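Local atomic coordinates of Methylcobalamin\: coenzyme M methyltransferase (Methanosarcina mazei, PDB entry 4AY7), a protein that catalyses transfer of the methyl group from a methylated corrinoid to coenzyme M, a zinc-dependent step of methanogenesis. Residues 241-255 with 258-272. Numbering follows the deposited sequence.
With ZN (zinc ion), chain C.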
# COMPACT_ATOMS: atom_id res chain seq x y z
N SER A 241 3.33 2.92 -14.12
CA SER A 241 4.42 3.32 -13.19
C SER A 241 5.01 2.07 -12.55
O SER A 241 4.44 0.95 -12.67
CB SER A 241 3.90 4.23 -12.04
OG SER A 241 3.02 3.49 -11.19
N VAL A 242 6.11 2.29 -11.85
CA VAL A 242 6.57 1.34 -10.86
C VAL A 242 5.47 1.05 -9.87
O VAL A 242 4.66 1.94 -9.49
CB VAL A 242 7.89 1.86 -10.20
CG1 VAL A 242 8.23 1.04 -8.95
CG2 VAL A 242 9.02 1.90 -11.28
N THR A 243 5.29 -0.25 -9.61
CA THR A 243 4.29 -0.71 -8.65
C THR A 243 4.89 -1.60 -7.54
O THR A 243 5.95 -2.23 -7.72
CB THR A 243 3.17 -1.49 -9.34
OG1 THR A 243 3.74 -2.60 -9.98
CG2 THR A 243 2.39 -0.68 -10.40
N VAL A 244 4.15 -1.69 -6.45
CA VAL A 244 4.49 -2.46 -5.27
C VAL A 244 3.23 -3.19 -4.79
O VAL A 244 2.14 -2.62 -4.71
CB VAL A 244 5.06 -1.54 -4.14
CG1 VAL A 244 5.34 -2.32 -2.86
CG2 VAL A 244 6.38 -0.91 -4.55
N LEU A 245 3.38 -4.46 -4.43
CA LEU A 245 2.29 -5.27 -3.93
C LEU A 245 2.55 -5.58 -2.46
O LEU A 245 3.57 -6.16 -2.10
CB LEU A 245 2.22 -6.58 -4.71
CG LEU A 245 1.33 -7.64 -4.16
CD1 LEU A 245 -0.11 -7.10 -4.32
CD2 LEU A 245 1.45 -8.90 -4.98
N HIS A 246 1.58 -5.21 -1.63
CA HIS A 246 1.63 -5.50 -0.22
C HIS A 246 0.54 -6.47 0.16
O HIS A 246 -0.66 -6.13 -0.04
CB HIS A 246 1.54 -4.22 0.56
CG HIS A 246 1.41 -4.47 2.04
ND1 HIS A 246 2.46 -4.62 2.82
CD2 HIS A 246 0.30 -4.67 2.85
CE1 HIS A 246 2.09 -4.95 4.07
NE2 HIS A 246 0.77 -4.92 4.11
N ILE A 247 0.87 -7.63 0.71
CA ILE A 247 -0.17 -8.59 1.12
C ILE A 247 0.16 -8.93 2.54
O ILE A 247 1.28 -9.38 2.84
CB ILE A 247 -0.28 -9.87 0.26
CG1 ILE A 247 -0.73 -9.55 -1.17
CG2 ILE A 247 -1.27 -10.91 0.85
CD1 ILE A 247 -0.82 -10.80 -2.09
N CYS A 248 -0.77 -8.59 3.43
CA CYS A 248 -0.53 -8.69 4.87
C CYS A 248 -0.53 -10.17 5.19
O CYS A 248 -1.16 -10.97 4.49
CB CYS A 248 -1.73 -8.12 5.69
SG CYS A 248 -2.43 -6.57 5.12
N GLY A 249 0.04 -10.52 6.32
CA GLY A 249 -0.19 -11.86 6.86
C GLY A 249 0.95 -12.82 6.54
O GLY A 249 2.00 -12.41 6.05
N ASN A 250 0.71 -14.10 6.85
CA ASN A 250 1.67 -15.21 6.62
C ASN A 250 1.64 -15.58 5.12
O ASN A 250 1.01 -16.55 4.73
CB ASN A 250 1.22 -16.41 7.49
CG ASN A 250 0.81 -15.99 8.92
OD1 ASN A 250 1.68 -15.74 9.75
ND2 ASN A 250 -0.49 -15.84 9.18
N VAL A 251 2.27 -14.76 4.29
CA VAL A 251 2.30 -14.94 2.85
C VAL A 251 3.37 -15.91 2.36
O VAL A 251 3.48 -16.06 1.18
CB VAL A 251 2.49 -13.60 2.07
CG1 VAL A 251 1.32 -12.69 2.26
CG2 VAL A 251 3.77 -12.86 2.47
N ASN A 252 4.18 -16.59 3.21
CA ASN A 252 5.19 -17.49 2.65
C ASN A 252 4.66 -18.52 1.62
O ASN A 252 5.36 -18.83 0.64
CB ASN A 252 5.99 -18.21 3.70
CG ASN A 252 7.04 -17.31 4.32
OD1 ASN A 252 7.55 -16.42 3.67
ND2 ASN A 252 7.25 -17.45 5.60
N PRO A 253 3.42 -19.03 1.82
CA PRO A 253 2.95 -20.08 0.87
C PRO A 253 2.61 -19.57 -0.52
O PRO A 253 2.51 -20.36 -1.45
CB PRO A 253 1.74 -20.68 1.56
CG PRO A 253 1.85 -20.26 3.02
CD PRO A 253 2.62 -18.98 3.07
N ILE A 254 2.66 -18.26 -0.70
CA ILE A 254 2.46 -17.61 -1.96
C ILE A 254 3.49 -16.59 -2.33
O ILE A 254 3.38 -15.99 -3.39
CB ILE A 254 1.06 -16.86 -2.02
CG1 ILE A 254 0.93 -15.69 -1.01
CG2 ILE A 254 -0.11 -17.87 -1.94
CD1 ILE A 254 -0.27 -14.77 -1.28
N LEU A 255 4.49 -16.39 -1.47
CA LEU A 255 5.55 -15.42 -1.73
C LEU A 255 6.18 -15.60 -3.10
O LEU A 255 6.37 -14.63 -3.80
CB LEU A 255 6.61 -15.49 -0.62
CG LEU A 255 7.61 -14.34 -0.62
CD1 LEU A 255 6.87 -12.99 -0.60
CD2 LEU A 255 8.54 -14.49 0.61
N MET A 258 3.72 -14.43 -5.64
CA MET A 258 3.71 -12.98 -5.67
C MET A 258 4.81 -12.41 -6.53
O MET A 258 4.64 -11.41 -7.21
CB MET A 258 3.85 -12.45 -4.23
CG MET A 258 2.60 -12.69 -3.34
SD MET A 258 2.86 -12.34 -1.60
CE MET A 258 3.29 -10.59 -1.71
N ALA A 259 6.01 -13.06 -6.46
CA ALA A 259 7.17 -12.61 -7.18
C ALA A 259 7.02 -12.77 -8.67
O ALA A 259 7.75 -12.12 -9.40
CB ALA A 259 8.45 -13.29 -6.65
N ASP A 260 6.10 -13.63 -9.11
CA ASP A 260 5.75 -13.77 -10.53
C ASP A 260 4.63 -12.81 -11.04
O ASP A 260 4.22 -12.96 -12.20
CB ASP A 260 5.26 -15.22 -10.78
CG ASP A 260 6.34 -16.26 -10.67
OD1 ASP A 260 7.52 -15.99 -10.95
OD2 ASP A 260 6.00 -17.41 -10.30
N CYS A 261 4.16 -11.84 -10.22
CA CYS A 261 2.97 -11.05 -10.62
C CYS A 261 3.34 -9.78 -11.38
O CYS A 261 2.45 -9.06 -11.81
CB CYS A 261 2.07 -10.71 -9.48
SG CYS A 261 1.24 -12.09 -8.65
N GLY A 262 4.63 -9.50 -11.52
CA GLY A 262 5.04 -8.35 -12.30
C GLY A 262 5.18 -7.01 -11.61
O GLY A 262 5.42 -6.01 -12.27
N PHE A 263 5.11 -7.02 -10.30
CA PHE A 263 5.37 -5.82 -9.51
C PHE A 263 6.85 -5.67 -9.30
O PHE A 263 7.51 -6.66 -9.05
CB PHE A 263 4.68 -5.96 -8.15
CG PHE A 263 3.19 -5.92 -8.24
CD1 PHE A 263 2.49 -7.10 -8.54
CD2 PHE A 263 2.47 -4.75 -7.98
CE1 PHE A 263 1.10 -7.09 -8.65
CE2 PHE A 263 1.10 -4.74 -8.07
CZ PHE A 263 0.40 -5.91 -8.41
N GLU A 264 7.36 -4.46 -9.38
CA GLU A 264 8.76 -4.24 -9.03
C GLU A 264 9.08 -4.68 -7.63
O GLU A 264 10.13 -5.28 -7.40
CB GLU A 264 9.11 -2.78 -9.17
CG GLU A 264 9.42 -2.39 -10.59
CD GLU A 264 8.26 -2.20 -11.49
OE1 GLU A 264 7.13 -2.23 -10.98
OE2 GLU A 264 8.51 -2.04 -12.74
N GLY A 265 8.29 -4.23 -6.70
CA GLY A 265 8.53 -4.53 -5.30
C GLY A 265 7.41 -5.30 -4.67
O GLY A 265 6.20 -5.14 -5.01
N LEU A 266 7.82 -6.11 -3.70
CA LEU A 266 6.95 -6.73 -2.77
C LEU A 266 7.14 -6.23 -1.32
O LEU A 266 8.22 -6.18 -0.77
CB LEU A 266 7.08 -8.25 -2.82
CG LEU A 266 6.93 -8.89 -4.15
CD1 LEU A 266 7.21 -10.37 -3.97
CD2 LEU A 266 5.54 -8.67 -4.72
N SER A 267 6.04 -5.80 -0.71
CA SER A 267 6.05 -5.23 0.68
C SER A 267 5.50 -6.31 1.53
O SER A 267 4.34 -6.75 1.35
CB SER A 267 5.22 -3.99 0.76
OG SER A 267 4.93 -3.62 2.09
N VAL A 268 6.28 -6.68 2.56
CA VAL A 268 5.98 -7.80 3.40
C VAL A 268 6.15 -7.45 4.91
O VAL A 268 6.88 -6.55 5.26
CB VAL A 268 6.95 -8.97 3.20
CG1 VAL A 268 6.77 -9.52 1.79
CG2 VAL A 268 8.41 -8.50 3.45
N GLU A 269 5.43 -8.19 5.71
CA GLU A 269 5.46 -8.03 7.15
C GLU A 269 6.59 -8.84 7.71
O GLU A 269 7.05 -9.82 7.15
CB GLU A 269 4.16 -8.57 7.75
CG GLU A 269 2.97 -7.67 7.61
CD GLU A 269 1.90 -7.99 8.66
OE1 GLU A 269 1.08 -8.89 8.37
OE2 GLU A 269 1.89 -7.33 9.76
N GLU A 270 6.97 -8.45 8.91
CA GLU A 270 7.98 -9.10 9.71
C GLU A 270 7.65 -10.58 9.99
O GLU A 270 8.53 -11.40 10.15
CB GLU A 270 7.97 -8.30 11.05
CG GLU A 270 9.04 -8.65 12.06
CD GLU A 270 8.71 -9.93 12.79
OE1 GLU A 270 7.50 -10.06 13.14
OE2 GLU A 270 9.63 -10.81 12.93
N LYS A 271 6.35 -10.87 10.10
CA LYS A 271 5.79 -12.19 10.40
C LYS A 271 6.39 -13.30 9.59
O LYS A 271 6.62 -14.40 10.10
CB LYS A 271 4.28 -12.21 10.05
CG LYS A 271 3.30 -11.95 11.17
CD LYS A 271 1.86 -11.96 10.61
CE LYS A 271 0.97 -11.02 11.43
NZ LYS A 271 1.25 -9.62 11.00
N ILE A 272 6.66 -13.05 8.32
CA ILE A 272 7.10 -14.14 7.46
C ILE A 272 8.59 -14.59 7.63
O ILE A 272 9.03 -15.54 7.02
CB ILE A 272 6.70 -13.82 6.01
CG1 ILE A 272 7.63 -12.76 5.38
CG2 ILE A 272 5.23 -13.32 5.98
CD1 ILE A 272 7.11 -12.31 4.02
ZN ZN C . -0.33 -5.69 5.89
O HOH W 1 3.08 -10.08 4.85
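Strands 242-246 and 265-267 run parallel, their axes 4.6 Å apart and 30° off in direction, within a beta-alpha-beta unit of the TIM barrel; Gly265 N donates to Thr243 O, Leu245 N to Gly265 O and Ser267 N to Leu245 O. Where the strands begin, Glu264 bends at chi2 (78°) and extends the ladder with a side chain, its OE1 receiving Thr243 N at 3.0 Å from above the carboxylate plane. On the helix-facing side Leu245 CB makes a CH-pi contact over one face of the Phe263 ring, 3.7 Å from its centroid, while Thr243 OG1 comes against ring atom CD2. Replacing Phe263 by alanine is likely to leave Leu245 CB without its aromatic partner and open a gap between strand 242-246 and helix 221-238, whose Phe235 touches the ring. Met258, bent at chi3 (60°), rests SD against Val251 CB and Ile254 CG1 and turns CE to Leu245 CD2, 4.1 Å away. Ile272 CD1 meets Val251 CG2, and Asn252 ND2 donates in the carbonyl plane to Ile272 O at 3.0 Å. At the strands' C-terminal end His246 binds zinc through NE2 (2.2 Å) and gives its ND1 hydrogen to Ser267 OG at 2.8 Å. Cys248 SG and Cys325 also bind the metal. Glu269 OE1 accepts from Gly249 N through its anti lone pair, at 2.8 Å, and, from above the carboxylate plane, from Lys271 NZ in a salt bridge. Second-shell Ser267 thus limits His246 ring rotation and Glu269 ties down the backbone after Cys248, consistent with holding a zinc that, as in related methyltransferases, probably activates the coenzyme M thiol.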